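Local coordinates for protein CRISPR-associated endonuclease Cas9 (Campylobacter jejuni subsp. jejuni serotype O:2, PDB 5X2G) that is an RNA-guided DNA endonuclease of CRISPR immunity, cutting the two strands of invading DNA with separate RuvC-like and HNH nuclease domains, at residues 253-258 against 401-406; 364-369 against 397-402; 748-753 against 805-810. All coordinates share one frame; numbering follows the deposited sequence.

Two of the three contacts show how neighbouring loops of a nucleic-acid-binding protein can address two different strands. Contacts 1 and 2 both end on the loop that leads into helix 404-415; they share Asn-401 and Ile-402, and their centres lie about 14 Å apart. From that loop, contact 1 faces phosphates of A4 and A5 in RNA chain B; contact 2 adds phosphates of DG16 and DC17 in DNA chain C, the shared Asn-401 keeping A5. Contact 3 belongs to the PI-CTD domain across the chain's centre, about 65 Å from each of the others between centres, its nearest atom about 5 Å from bound nucleic acid. All three lie away from the predicted RuvC metal site.

Contact 1: residues 253-258 against 401-406; sequences SFFTDE and NISFKA. With nucleotides of chain B.
Over one face of the Phe-255 ring runs the aliphatic chain of Lys-405, the ring and the lysine crossing at about a right angle. Lys-405 CG lies anti to its own backbone N (chi1 -179°) and the rest of the chain is fully extended, which carries four methylenes and the amine across the aromatic surface. Lys-405 CD makes a CH-pi contact 3.8 Å from the ring centroid, and Lys-405 NZ adds a cation-pi interaction at 4.1 Å, 21° off the ring normal. Phe-254 CB approaches the opposite face, while Ser-403 OG and Ala-406 N meet the edge.

Apolar contacts continue to the side: Ala-406 CB reaches Phe-255 CE2 at 3.9 Å, and Ile-402 CG2 lies beside Phe-254 CD2, with Tyr-420 and Cys-424 of helix 420-427 also touching the Phe-254 ring. The setting is a loop packed against a helix start. Residues 255-258 form a type I beta turn, and Ser-403 is the N-cap of helix 404-415, its OG accepting a weak bond from Ala-406 N. Glu-258 CB packs on Ser-403 CB, and one water links the loop to this helix end, donating to Glu-258 OE1 and accepting from Lys-405 N.

Polar bonds gather toward the RNA. Ser-253 N gives a weak hydrogen bond to Asn-401 O, and Ser-253 OG donates to A4 OP1 of chain B over 2.9 Å. Asn-401 holds the next phosphate twice: its backbone N donates to A5 OP1, and its ND2 reaches A5 OP2 of chain B at 2.8 Å with a nearly straight N-H...O angle of 165°.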
loop_
_atom_site.group_PDB
_atom_site.type_symbol
_atom_site.label_atom_id
_atom_site.label_comp_id
_atom_site.label_asym_id
_atom_site.label_seq_id
_atom_site.Cartn_x
_atom_site.Cartn_y
_atom_site.Cartn_z
ATOM N N SER A 253 23.391 -5.513 9.611
ATOM C CA SER A 253 23.976 -6.251 8.499
ATOM C C SER A 253 25.063 -7.226 8.937
ATOM O O SER A 253 25.460 -8.084 8.141
ATOM C CB SER A 253 24.532 -5.275 7.456
ATOM O OG SER A 253 25.365 -4.296 8.050
ATOM N N PHE A 254 25.549 -7.121 10.174
ATOM C CA PHE A 254 26.484 -8.086 10.744
ATOM C C PHE A 254 25.780 -9.141 11.590
ATOM O O PHE A 254 25.954 -10.342 11.360
ATOM C CB PHE A 254 27.536 -7.374 11.602
ATOM C CG PHE A 254 28.560 -6.619 10.811
ATOM C CD1 PHE A 254 29.400 -7.280 9.928
ATOM C CD2 PHE A 254 28.704 -5.251 10.971
ATOM C CE1 PHE A 254 30.355 -6.586 9.207
ATOM C CE2 PHE A 254 29.657 -4.550 10.254
ATOM C CZ PHE A 254 30.483 -5.219 9.371
ATOM N N PHE A 255 24.995 -8.709 12.572
ATOM C CA PHE A 255 24.243 -9.596 13.454
ATOM C C PHE A 255 22.767 -9.451 13.089
ATOM O O PHE A 255 22.058 -8.598 13.625
ATOM C CB PHE A 255 24.510 -9.259 14.918
ATOM C CG PHE A 255 25.973 -9.155 15.257
ATOM C CD1 PHE A 255 26.802 -10.261 15.161
ATOM C CD2 PHE A 255 26.518 -7.951 15.675
ATOM C CE1 PHE A 255 28.151 -10.167 15.472
ATOM C CE2 PHE A 255 27.865 -7.851 15.990
ATOM C CZ PHE A 255 28.680 -8.960 15.890
ATOM N N THR A 256 22.307 -10.303 12.172
ATOM C CA THR A 256 20.954 -10.189 11.640
ATOM C C THR A 256 19.876 -10.421 12.691
ATOM O O THR A 256 18.711 -10.095 12.437
ATOM C CB THR A 256 20.765 -11.168 10.479
ATOM O OG1 THR A 256 21.060 -12.499 10.921
ATOM C CG2 THR A 256 21.690 -10.805 9.329
ATOM N N ASP A 257 20.226 -10.972 13.850
ATOM C CA ASP A 257 19.281 -11.116 14.948
ATOM C C ASP A 257 19.152 -9.848 15.782
ATOM O O ASP A 257 18.330 -9.810 16.705
ATOM C CB ASP A 257 19.693 -12.282 15.850
ATOM C CG ASP A 257 19.734 -13.603 15.109
ATOM O OD1 ASP A 257 18.931 -13.785 14.167
ATOM O OD2 ASP A 257 20.570 -14.460 15.466
ATOM N N GLU A 258 19.936 -8.817 15.484
ATOM C CA GLU A 258 19.910 -7.564 16.219
ATOM C C GLU A 258 19.218 -6.487 15.393
ATOM O O GLU A 258 19.267 -6.498 14.160
ATOM C CB GLU A 258 21.327 -7.107 16.574
ATOM C CG GLU A 258 22.095 -8.082 17.444
ATOM C CD GLU A 258 21.588 -8.113 18.872
ATOM O OE1 GLU A 258 21.069 -7.078 19.342
ATOM O OE2 GLU A 258 21.704 -9.173 19.521
ATOM N N ASN A 401 22.785 1.409 9.990
ATOM C CA ASN A 401 22.633 0.102 9.370
ATOM C C ASN A 401 23.313 -1.010 10.158
ATOM O O ASN A 401 23.283 -2.164 9.722
ATOM C CB ASN A 401 23.163 0.133 7.933
ATOM C CG ASN A 401 22.195 0.802 6.968
ATOM O OD1 ASN A 401 21.001 0.501 6.959
ATOM N ND2 ASN A 401 22.707 1.723 6.157
ATOM N N ILE A 402 23.916 -0.698 11.307
ATOM C CA ILE A 402 24.485 -1.700 12.197
ATOM C C ILE A 402 23.904 -1.497 13.594
ATOM O O ILE A 402 23.308 -0.465 13.902
ATOM C CB ILE A 402 26.027 -1.657 12.231
ATOM C CG1 ILE A 402 26.523 -0.271 12.644
ATOM C CG2 ILE A 402 26.600 -2.060 10.880
ATOM C CD1 ILE A 402 28.014 -0.101 12.497
ATOM N N SER A 403 24.093 -2.504 14.440
ATOM C CA SER A 403 23.434 -2.569 15.736
ATOM C C SER A 403 24.318 -2.013 16.849
ATOM O O SER A 403 25.481 -1.662 16.646
ATOM C CB SER A 403 23.048 -4.011 16.056
ATOM O OG SER A 403 24.188 -4.855 16.023
ATOM N N PHE A 404 23.736 -1.942 18.051
ATOM C CA PHE A 404 24.520 -1.624 19.240
ATOM C C PHE A 404 25.608 -2.662 19.468
ATOM O O PHE A 404 26.748 -2.317 19.802
ATOM C CB PHE A 404 23.612 -1.539 20.468
ATOM C CG PHE A 404 22.915 -0.218 20.624
ATOM C CD1 PHE A 404 23.484 0.946 20.135
ATOM C CD2 PHE A 404 21.690 -0.142 21.269
ATOM C CE1 PHE A 404 22.843 2.163 20.283
ATOM C CE2 PHE A 404 21.045 1.068 21.419
ATOM C CZ PHE A 404 21.619 2.223 20.923
ATOM N N LYS A 405 25.270 -3.944 19.297
ATOM C CA LYS A 405 26.243 -5.009 19.512
ATOM C C LYS A 405 27.460 -4.830 18.617
ATOM O O LYS A 405 28.595 -5.069 19.044
ATOM C CB LYS A 405 25.591 -6.370 19.269
ATOM C CG LYS A 405 26.521 -7.551 19.489
ATOM C CD LYS A 405 25.853 -8.862 19.106
ATOM C CE LYS A 405 26.815 -10.029 19.265
ATOM N NZ LYS A 405 26.224 -11.307 18.782
ATOM N N ALA A 406 27.245 -4.401 17.371
ATOM C CA ALA A 406 28.369 -4.142 16.478
ATOM C C ALA A 406 29.097 -2.861 16.865
ATOM O O ALA A 406 30.330 -2.795 16.793
ATOM C CB ALA A 406 27.883 -4.072 15.030
ATOM P P A B 5 25.858 3.046 7.880
ATOM O OP1 A B 5 24.918 3.079 9.030
ATOM O OP2 A B 5 25.339 2.709 6.529
ATOM O "O5'" A B 5 26.560 4.471 7.779
ATOM C "C5'" A B 5 27.324 4.978 8.862
ATOM C "C4'" A B 5 28.056 6.234 8.475
ATOM O "O4'" A B 5 28.994 5.963 7.400
ATOM C "C3'" A B 5 27.196 7.353 7.922
ATOM O "O3'" A B 5 26.493 8.063 8.923
ATOM C "C2'" A B 5 28.211 8.188 7.156
ATOM O "O2'" A B 5 29.009 8.953 8.047
ATOM C "C1'" A B 5 29.087 7.092 6.553
ATOM N N9 A B 5 28.624 6.720 5.203
ATOM C C8 A B 5 27.995 5.569 4.797
ATOM N N7 A B 5 27.701 5.554 3.519
ATOM C C5 A B 5 28.163 6.779 3.055
ATOM C C6 A B 5 28.155 7.378 1.782
ATOM N N6 A B 5 27.646 6.802 0.690
ATOM N N1 A B 5 28.698 8.610 1.667
ATOM C C2 A B 5 29.211 9.194 2.757
ATOM N N3 A B 5 29.278 8.733 4.003
ATOM C C4 A B 5 28.730 7.506 4.084
ATOM P P A B 4 26.326 -1.819 5.096
ATOM O OP1 A B 4 25.306 -2.210 6.099
ATOM O OP2 A B 4 25.900 -1.362 3.748
ATOM O "O5'" A B 4 27.226 -0.669 5.729
ATOM C "C5'" A B 4 27.784 -0.825 7.023
ATOM C "C4'" A B 4 28.643 0.350 7.405
ATOM O "O4'" A B 4 29.817 0.418 6.548
ATOM C "C3'" A B 4 28.020 1.722 7.245
ATOM O "O3'" A B 4 27.070 2.052 8.242
ATOM C "C2'" A B 4 29.248 2.613 7.226
ATOM O "O2'" A B 4 29.810 2.710 8.526
ATOM C "C1'" A B 4 30.184 1.774 6.360
ATOM N N9 A B 4 29.998 2.127 4.941
ATOM C C8 A B 4 29.227 1.500 3.993
ATOM N N7 A B 4 29.248 2.094 2.823
ATOM C C5 A B 4 30.075 3.193 3.021
ATOM C C6 A B 4 30.508 4.225 2.169
ATOM N N6 A B 4 30.152 4.327 0.887
ATOM N N1 A B 4 31.332 5.164 2.687
ATOM C C2 A B 4 31.692 5.066 3.972
ATOM N N3 A B 4 31.352 4.145 4.870
ATOM C C4 A B 4 30.535 3.228 4.324
HETATM O O HOH W 1 22.740 -4.846 19.242
#

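Contact 2: residues 364-369 against 397-402; sequences DITLIK and KDHLNI. With nucleotides of chain B; nucleotides of chain C.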
loop_
_atom_site.group_PDB
_atom_site.type_symbol
_atom_site.label_atom_id
_atom_site.label_comp_id
_atom_site.label_asym_id
_atom_site.label_seq_id
_atom_site.Cartn_x
_atom_site.Cartn_y
_atom_site.Cartn_z
ATOM N N ASP A 364 14.376 4.021 23.270
ATOM C CA ASP A 364 12.998 4.227 23.704
ATOM C C ASP A 364 12.448 5.553 23.195
ATOM O O ASP A 364 11.271 5.641 22.825
ATOM C CB ASP A 364 12.909 4.159 25.230
ATOM C CG ASP A 364 13.262 2.787 25.775
ATOM O OD1 ASP A 364 13.203 1.805 25.004
ATOM O OD2 ASP A 364 13.593 2.688 26.979
ATOM N N ILE A 365 13.279 6.597 23.174
ATOM C CA ILE A 365 12.839 7.884 22.644
ATOM C C ILE A 365 12.547 7.775 21.151
ATOM O O ILE A 365 11.582 8.365 20.647
ATOM C CB ILE A 365 13.893 8.968 22.938
ATOM C CG1 ILE A 365 14.102 9.114 24.447
ATOM C CG2 ILE A 365 13.484 10.298 22.322
ATOM C CD1 ILE A 365 15.160 10.130 24.817
ATOM N N THR A 366 13.365 7.014 20.423
ATOM C CA THR A 366 13.183 6.892 18.980
ATOM C C THR A 366 11.898 6.142 18.644
ATOM O O THR A 366 11.212 6.481 17.673
ATOM C CB THR A 366 14.393 6.189 18.357
ATOM O OG1 THR A 366 15.587 6.924 18.663
ATOM C CG2 THR A 366 14.240 6.082 16.844
ATOM N N LEU A 367 11.546 5.136 19.444
ATOM C CA LEU A 367 10.413 4.270 19.131
ATOM C C LEU A 367 9.109 4.762 19.761
ATOM O O LEU A 367 8.128 5.013 19.053
ATOM C CB LEU A 367 10.713 2.835 19.582
ATOM C CG LEU A 367 11.828 2.122 18.816
ATOM C CD1 LEU A 367 12.010 0.701 19.326
ATOM C CD2 LEU A 367 11.542 2.131 17.322
ATOM N N ILE A 368 9.084 4.898 21.084
ATOM C CA ILE A 368 7.851 5.188 21.810
ATOM C C ILE A 368 7.433 6.637 21.591
ATOM O O ILE A 368 7.866 7.539 22.318
ATOM C CB ILE A 368 8.009 4.889 23.311
ATOM C CG1 ILE A 368 8.608 3.496 23.517
ATOM C CG2 ILE A 368 6.664 4.993 24.015
ATOM C CD1 ILE A 368 8.902 3.165 24.965
ATOM N N LYS A 369 6.578 6.868 20.593
ATOM C CA LYS A 369 6.057 8.206 20.344
ATOM C C LYS A 369 4.969 8.603 21.332
ATOM O O LYS A 369 4.625 9.787 21.410
ATOM C CB LYS A 369 5.518 8.304 18.915
ATOM C CG LYS A 369 6.544 7.969 17.843
ATOM C CD LYS A 369 7.707 8.950 17.864
ATOM C CE LYS A 369 8.758 8.579 16.830
ATOM N NZ LYS A 369 9.846 9.592 16.746
ATOM N N LYS A 397 14.576 10.106 15.594
ATOM C CA LYS A 397 14.169 9.213 14.516
ATOM C C LYS A 397 15.421 8.736 13.793
ATOM O O LYS A 397 16.540 9.150 14.112
ATOM C CB LYS A 397 13.189 9.894 13.555
ATOM C CG LYS A 397 13.773 11.075 12.801
ATOM C CD LYS A 397 12.951 11.395 11.566
ATOM C CE LYS A 397 13.556 12.548 10.785
ATOM N NZ LYS A 397 12.851 12.761 9.492
ATOM N N ASP A 398 15.215 7.843 12.819
ATOM C CA ASP A 398 16.255 7.311 11.941
ATOM C C ASP A 398 17.176 6.327 12.655
ATOM O O ASP A 398 17.368 6.405 13.874
ATOM C CB ASP A 398 17.074 8.448 11.322
ATOM C CG ASP A 398 17.072 8.410 9.811
ATOM O OD1 ASP A 398 17.152 7.300 9.242
ATOM O OD2 ASP A 398 16.990 9.493 9.194
ATOM N N HIS A 399 17.748 5.394 11.895
ATOM C CA HIS A 399 18.643 4.374 12.420
ATOM C C HIS A 399 19.871 4.258 11.528
ATOM O O HIS A 399 19.844 4.613 10.347
ATOM C CB HIS A 399 17.961 2.999 12.509
ATOM C CG HIS A 399 16.760 2.968 13.403
ATOM N ND1 HIS A 399 15.587 3.625 13.099
ATOM C CD2 HIS A 399 16.549 2.346 14.587
ATOM C CE1 HIS A 399 14.707 3.415 14.062
ATOM N NE2 HIS A 399 15.266 2.643 14.977
ATOM N N LEU A 400 20.957 3.751 12.111
ATOM C CA LEU A 400 22.101 3.324 11.320
ATOM C C LEU A 400 21.790 1.984 10.659
ATOM O O LEU A 400 20.677 1.459 10.748
ATOM C CB LEU A 400 23.354 3.228 12.189
ATOM C CG LEU A 400 23.881 4.522 12.813
ATOM C CD1 LEU A 400 25.201 4.276 13.524
ATOM C CD2 LEU A 400 24.027 5.607 11.759
ATOM N N ASN A 401 22.785 1.409 9.990
ATOM C CA ASN A 401 22.633 0.102 9.370
ATOM C C ASN A 401 23.313 -1.010 10.158
ATOM O O ASN A 401 23.283 -2.164 9.722
ATOM C CB ASN A 401 23.163 0.133 7.933
ATOM C CG ASN A 401 22.195 0.802 6.968
ATOM O OD1 ASN A 401 21.001 0.501 6.959
ATOM N ND2 ASN A 401 22.707 1.723 6.157
ATOM N N ILE A 402 23.916 -0.698 11.307
ATOM C CA ILE A 402 24.485 -1.700 12.197
ATOM C C ILE A 402 23.904 -1.497 13.594
ATOM O O ILE A 402 23.308 -0.465 13.902
ATOM C CB ILE A 402 26.027 -1.657 12.231
ATOM C CG1 ILE A 402 26.523 -0.271 12.644
ATOM C CG2 ILE A 402 26.600 -2.060 10.880
ATOM C CD1 ILE A 402 28.014 -0.101 12.497
ATOM P P A B 5 25.858 3.046 7.880
ATOM O OP1 A B 5 24.918 3.079 9.030
ATOM O OP2 A B 5 25.339 2.709 6.529
ATOM O "O5'" A B 5 26.560 4.471 7.779
ATOM C "C5'" A B 5 27.324 4.978 8.862
ATOM C "C4'" A B 5 28.056 6.234 8.475
ATOM O "O4'" A B 5 28.994 5.963 7.400
ATOM C "C3'" A B 5 27.196 7.353 7.922
ATOM O "O3'" A B 5 26.493 8.063 8.923
ATOM C "C2'" A B 5 28.211 8.188 7.156
ATOM O "O2'" A B 5 29.009 8.953 8.047
ATOM C "C1'" A B 5 29.087 7.092 6.553
ATOM N N9 A B 5 28.624 6.720 5.203
ATOM C C8 A B 5 27.995 5.569 4.797
ATOM N N7 A B 5 27.701 5.554 3.519
ATOM C C5 A B 5 28.163 6.779 3.055
ATOM C C6 A B 5 28.155 7.378 1.782
ATOM N N6 A B 5 27.646 6.802 0.690
ATOM N N1 A B 5 28.698 8.610 1.667
ATOM C C2 A B 5 29.211 9.194 2.757
ATOM N N3 A B 5 29.278 8.733 4.003
ATOM C C4 A B 5 28.730 7.506 4.084
ATOM P P DC C 17 12.167 5.985 11.770
ATOM O OP1 DC C 17 13.166 5.804 12.846
ATOM O OP2 DC C 17 12.314 7.107 10.809
ATOM O "O5'" DC C 17 12.053 4.630 10.930
ATOM C "C5'" DC C 17 11.775 3.411 11.597
ATOM C "C4'" DC C 17 11.305 2.359 10.613
ATOM O "O4'" DC C 17 10.029 2.760 10.057
ATOM C "C3'" DC C 17 12.207 2.158 9.408
ATOM O "O3'" DC C 17 13.249 1.239 9.721
ATOM C "C2'" DC C 17 11.235 1.579 8.389
ATOM C "C1'" DC C 17 9.948 2.345 8.701
ATOM N N1 DC C 17 9.754 3.545 7.844
ATOM C C2 DC C 17 9.280 3.390 6.535
ATOM O O2 DC C 17 9.028 2.253 6.114
ATOM N N3 DC C 17 9.111 4.494 5.764
ATOM C C4 DC C 17 9.395 5.699 6.252
ATOM N N4 DC C 17 9.210 6.756 5.456
ATOM C C5 DC C 17 9.883 5.877 7.583
ATOM C C6 DC C 17 10.045 4.783 8.334
ATOM P P DG C 16 8.872 11.420 13.644
ATOM O OP1 DG C 16 9.540 11.832 14.899
ATOM O OP2 DG C 16 9.445 11.836 12.345
ATOM O "O5'" DG C 16 8.719 9.831 13.631
ATOM C "C5'" DG C 16 9.410 9.061 12.670
ATOM C "C4'" DG C 16 8.880 7.643 12.650
ATOM O "O4'" DG C 16 7.526 7.640 12.134
ATOM C "C3'" DG C 16 9.645 6.694 11.750
ATOM O "O3'" DG C 16 10.729 6.125 12.467
ATOM C "C2'" DG C 16 8.588 5.651 11.416
ATOM C "C1'" DG C 16 7.324 6.499 11.319
ATOM N N9 DG C 16 7.007 6.945 9.959
ATOM C C8 DG C 16 6.992 8.238 9.496
ATOM N N7 DG C 16 6.665 8.338 8.238
ATOM C C5 DG C 16 6.448 7.025 7.837
ATOM C C6 DG C 16 6.066 6.507 6.575
ATOM O O6 DG C 16 5.840 7.128 5.527
ATOM N N1 DG C 16 5.956 5.119 6.598
ATOM C C2 DG C 16 6.186 4.330 7.703
ATOM N N2 DG C 16 6.032 3.008 7.533
ATOM N N3 DG C 16 6.542 4.804 8.894
ATOM C C4 DG C 16 6.654 6.154 8.887
HETATM O O HOH W 2 17.200 7.967 16.363
#
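The nucleic-acid-binding loop between helices 385-392 and 404-415 here meets the C-terminal end of helix 355-367, an example of a small protein contact laid beside a phosphate backbone. Thr-366 supplies most of the contact from the helix side. Its chi1 of -58° sets OG1 beside the backbone N and swings the methyl CG2 toward the loop, to Lys-397 CA at 3.9 Å and obliquely to His-399 CE1, also at 3.9 Å. The threonine and histidine side chains run alongside one another, antiparallel, while Leu-367 CD2 approaches the imidazole edge near its plane.

The other branch of Thr-366 is polar. Its OG1 hydrogen-bonds to Ala-362 O in the preceding helical turn and also accepts from a water, which donates in turn to Lys-397 O at 2.6 Å, joining the helix to the loop.

Both segments then grip the DNA. Lys-369, bent at chi2 (-63°) and extended beyond, places NZ 2.9 Å from DG16 OP1 of chain C, with a weak second bond to O5'; NZ also bonds to Phe-396 O. From the loop, Asp-398 N donates to DC17 OP1 of chain C over 2.9 Å, and the same oxygen lies near the plane of the His-399 ring, 3.1 Å from CE1. Backbone NH and lysine amine thus bond to backbone oxygens of the DNA rather than to bases, with the imidazole edge beside one of them, a chemistry consistent with holding DNA without reading its sequence.

Contact 3: residues 748-753 against 805-810; sequences QTKDMQ and IQNLKV
This is a beta-sheet contact at the end of a strand pair: within the PI-CTD domain, strands 744-748 and 810-816 are antiparallel neighbours, and their pairing closes at this end, between two turns. Gln-748 and Val-810 form a hydrogen-bonded pair, with Gln-748 N donating to Val-810 O at 3.0 Å. Because Lys-809 and Val-810 both face Gln-748, the register is interrupted by a classic beta bulge. Gln-748 O accordingly receives two donors: Lys-809 N at 2.8 Å, almost in line with the carbonyl bond although its N-H is bent away from the oxygen (133°), and Val-810 N more weakly at 3.3 Å.

The Gln-748 side chain, straight from CA outward, lies against the bulge. Its CB packs on Val-810 CB, and its OE1 comes to 3.6 Å from Val-810 CG2. At the far end, NE2 bonds to Met-752 O at 2.9 Å; the oxygen lies near the amide plane, but the donor stands 55° out of the carbonyl plane.

Beside the backbone bonds, Thr-749 CG2 meets Leu-808 CD2 at 3.9 Å, and both side chains also touch Ile-803 of strand 799-804. Farther out, Lys-750 crosses Asn-807, its CE 3.5 Å from Asn-807 CB. With its carbonyl shared between two amides and its carboxamide tied to the type I turn 749-752, Gln-748 couples the strand end to both the bulge and the turn.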
loop_
_atom_site.group_PDB
_atom_site.type_symbol
_atom_site.label_atom_id
_atom_site.label_comp_id
_atom_site.label_asym_id
_atom_site.label_seq_id
_atom_site.Cartn_x
_atom_site.Cartn_y
_atom_site.Cartn_z
ATOM N N GLN A 748 -16.188 -22.974 -29.162
ATOM C CA GLN A 748 -16.522 -22.997 -30.579
ATOM C C GLN A 748 -17.964 -22.544 -30.724
ATOM O O GLN A 748 -18.873 -23.208 -30.220
ATOM C CB GLN A 748 -16.330 -24.391 -31.182
ATOM C CG GLN A 748 -16.662 -24.456 -32.669
ATOM C CD GLN A 748 -16.465 -25.838 -33.258
ATOM O OE1 GLN A 748 -15.895 -26.723 -32.620
ATOM N NE2 GLN A 748 -16.941 -26.032 -34.483
ATOM N N THR A 749 -18.168 -21.411 -31.388
ATOM C CA THR A 749 -19.517 -20.976 -31.706
ATOM C C THR A 749 -20.033 -21.741 -32.923
ATOM O O THR A 749 -19.294 -22.474 -33.587
ATOM C CB THR A 749 -19.554 -19.470 -31.960
ATOM O OG1 THR A 749 -18.967 -19.184 -33.235
ATOM C CG2 THR A 749 -18.777 -18.733 -30.879
ATOM N N LYS A 750 -21.323 -21.571 -33.213
ATOM C CA LYS A 750 -21.897 -22.251 -34.371
ATOM C C LYS A 750 -21.293 -21.747 -35.675
ATOM O O LYS A 750 -21.260 -22.484 -36.666
ATOM C CB LYS A 750 -23.414 -22.083 -34.391
ATOM C CG LYS A 750 -24.117 -22.584 -33.145
ATOM C CD LYS A 750 -25.542 -22.993 -33.467
ATOM C CE LYS A 750 -26.460 -22.797 -32.280
ATOM N NZ LYS A 750 -26.645 -21.350 -31.978
ATOM N N ASP A 751 -20.809 -20.504 -35.695
ATOM C CA ASP A 751 -20.186 -19.950 -36.890
ATOM C C ASP A 751 -18.786 -20.497 -37.136
ATOM O O ASP A 751 -18.246 -20.296 -38.230
ATOM C CB ASP A 751 -20.124 -18.425 -36.792
ATOM C CG ASP A 751 -21.442 -17.812 -36.354
ATOM O OD1 ASP A 751 -21.724 -17.811 -35.136
ATOM O OD2 ASP A 751 -22.198 -17.335 -37.227
ATOM N N MET A 752 -18.192 -21.179 -36.161
ATOM C CA MET A 752 -16.817 -21.648 -36.255
ATOM C C MET A 752 -16.772 -23.101 -36.709
ATOM O O MET A 752 -17.637 -23.904 -36.348
ATOM C CB MET A 752 -16.104 -21.499 -34.910
ATOM C CG MET A 752 -16.040 -20.064 -34.411
ATOM S SD MET A 752 -15.566 -19.940 -32.676
ATOM C CE MET A 752 -13.900 -20.582 -32.724
ATOM N N GLN A 753 -15.754 -23.430 -37.505
ATOM C CA GLN A 753 -15.553 -24.794 -37.974
ATOM C C GLN A 753 -14.692 -25.623 -37.033
ATOM O O GLN A 753 -14.707 -26.855 -37.125
ATOM C CB GLN A 753 -14.918 -24.786 -39.369
ATOM N N ILE A 805 -23.304 -17.894 -24.521
ATOM C CA ILE A 805 -22.885 -19.208 -24.046
ATOM C C ILE A 805 -23.927 -20.287 -24.319
ATOM O O ILE A 805 -23.566 -21.460 -24.461
ATOM C CB ILE A 805 -22.549 -19.169 -22.546
ATOM C CG1 ILE A 805 -23.800 -18.871 -21.719
ATOM C CG2 ILE A 805 -21.480 -18.146 -22.266
ATOM C CD1 ILE A 805 -23.572 -18.960 -20.229
ATOM N N GLN A 806 -25.208 -19.915 -24.397
ATOM C CA GLN A 806 -26.278 -20.905 -24.304
ATOM C C GLN A 806 -26.119 -21.998 -25.355
ATOM O O GLN A 806 -26.206 -23.192 -25.042
ATOM C CB GLN A 806 -27.642 -20.224 -24.433
ATOM C CG GLN A 806 -28.781 -21.030 -23.822
ATOM C CD GLN A 806 -30.151 -20.598 -24.320
ATOM O OE1 GLN A 806 -30.270 -19.688 -25.142
ATOM N NE2 GLN A 806 -31.193 -21.261 -23.829
ATOM N N ASN A 807 -25.848 -21.612 -26.601
ATOM C CA ASN A 807 -25.767 -22.554 -27.709
ATOM C C ASN A 807 -24.335 -22.753 -28.203
ATOM O O ASN A 807 -24.115 -22.996 -29.392
ATOM C CB ASN A 807 -26.663 -22.096 -28.857
ATOM C CG ASN A 807 -28.123 -22.004 -28.462
ATOM O OD1 ASN A 807 -28.615 -22.807 -27.671
ATOM N ND2 ASN A 807 -28.824 -21.020 -29.015
ATOM N N LEU A 808 -23.355 -22.654 -27.310
ATOM C CA LEU A 808 -21.974 -22.898 -27.701
ATOM C C LEU A 808 -21.784 -24.361 -28.087
ATOM O O LEU A 808 -22.268 -25.270 -27.408
ATOM C CB LEU A 808 -21.017 -22.523 -26.569
ATOM C CG LEU A 808 -20.617 -21.052 -26.410
ATOM C CD1 LEU A 808 -19.823 -20.856 -25.130
ATOM C CD2 LEU A 808 -19.812 -20.564 -27.605
ATOM N N LYS A 809 -21.080 -24.581 -29.198
ATOM C CA LYS A 809 -20.818 -25.938 -29.668
ATOM C C LYS A 809 -19.840 -26.652 -28.743
ATOM O O LYS A 809 -20.071 -27.798 -28.338
ATOM C CB LYS A 809 -20.272 -25.885 -31.094
ATOM C CG LYS A 809 -20.916 -26.835 -32.080
ATOM C CD LYS A 809 -20.761 -26.283 -33.488
ATOM C CE LYS A 809 -21.109 -27.315 -34.545
ATOM N NZ LYS A 809 -21.202 -26.693 -35.896
ATOM N N VAL A 810 -18.739 -25.988 -28.406
ATOM C CA VAL A 810 -17.733 -26.513 -27.493
ATOM C C VAL A 810 -17.498 -25.470 -26.412
ATOM O O VAL A 810 -17.410 -24.272 -26.704
ATOM C CB VAL A 810 -16.417 -26.853 -28.226
ATOM C CG1 VAL A 810 -15.347 -27.303 -27.240
ATOM C CG2 VAL A 810 -16.657 -27.922 -29.288
#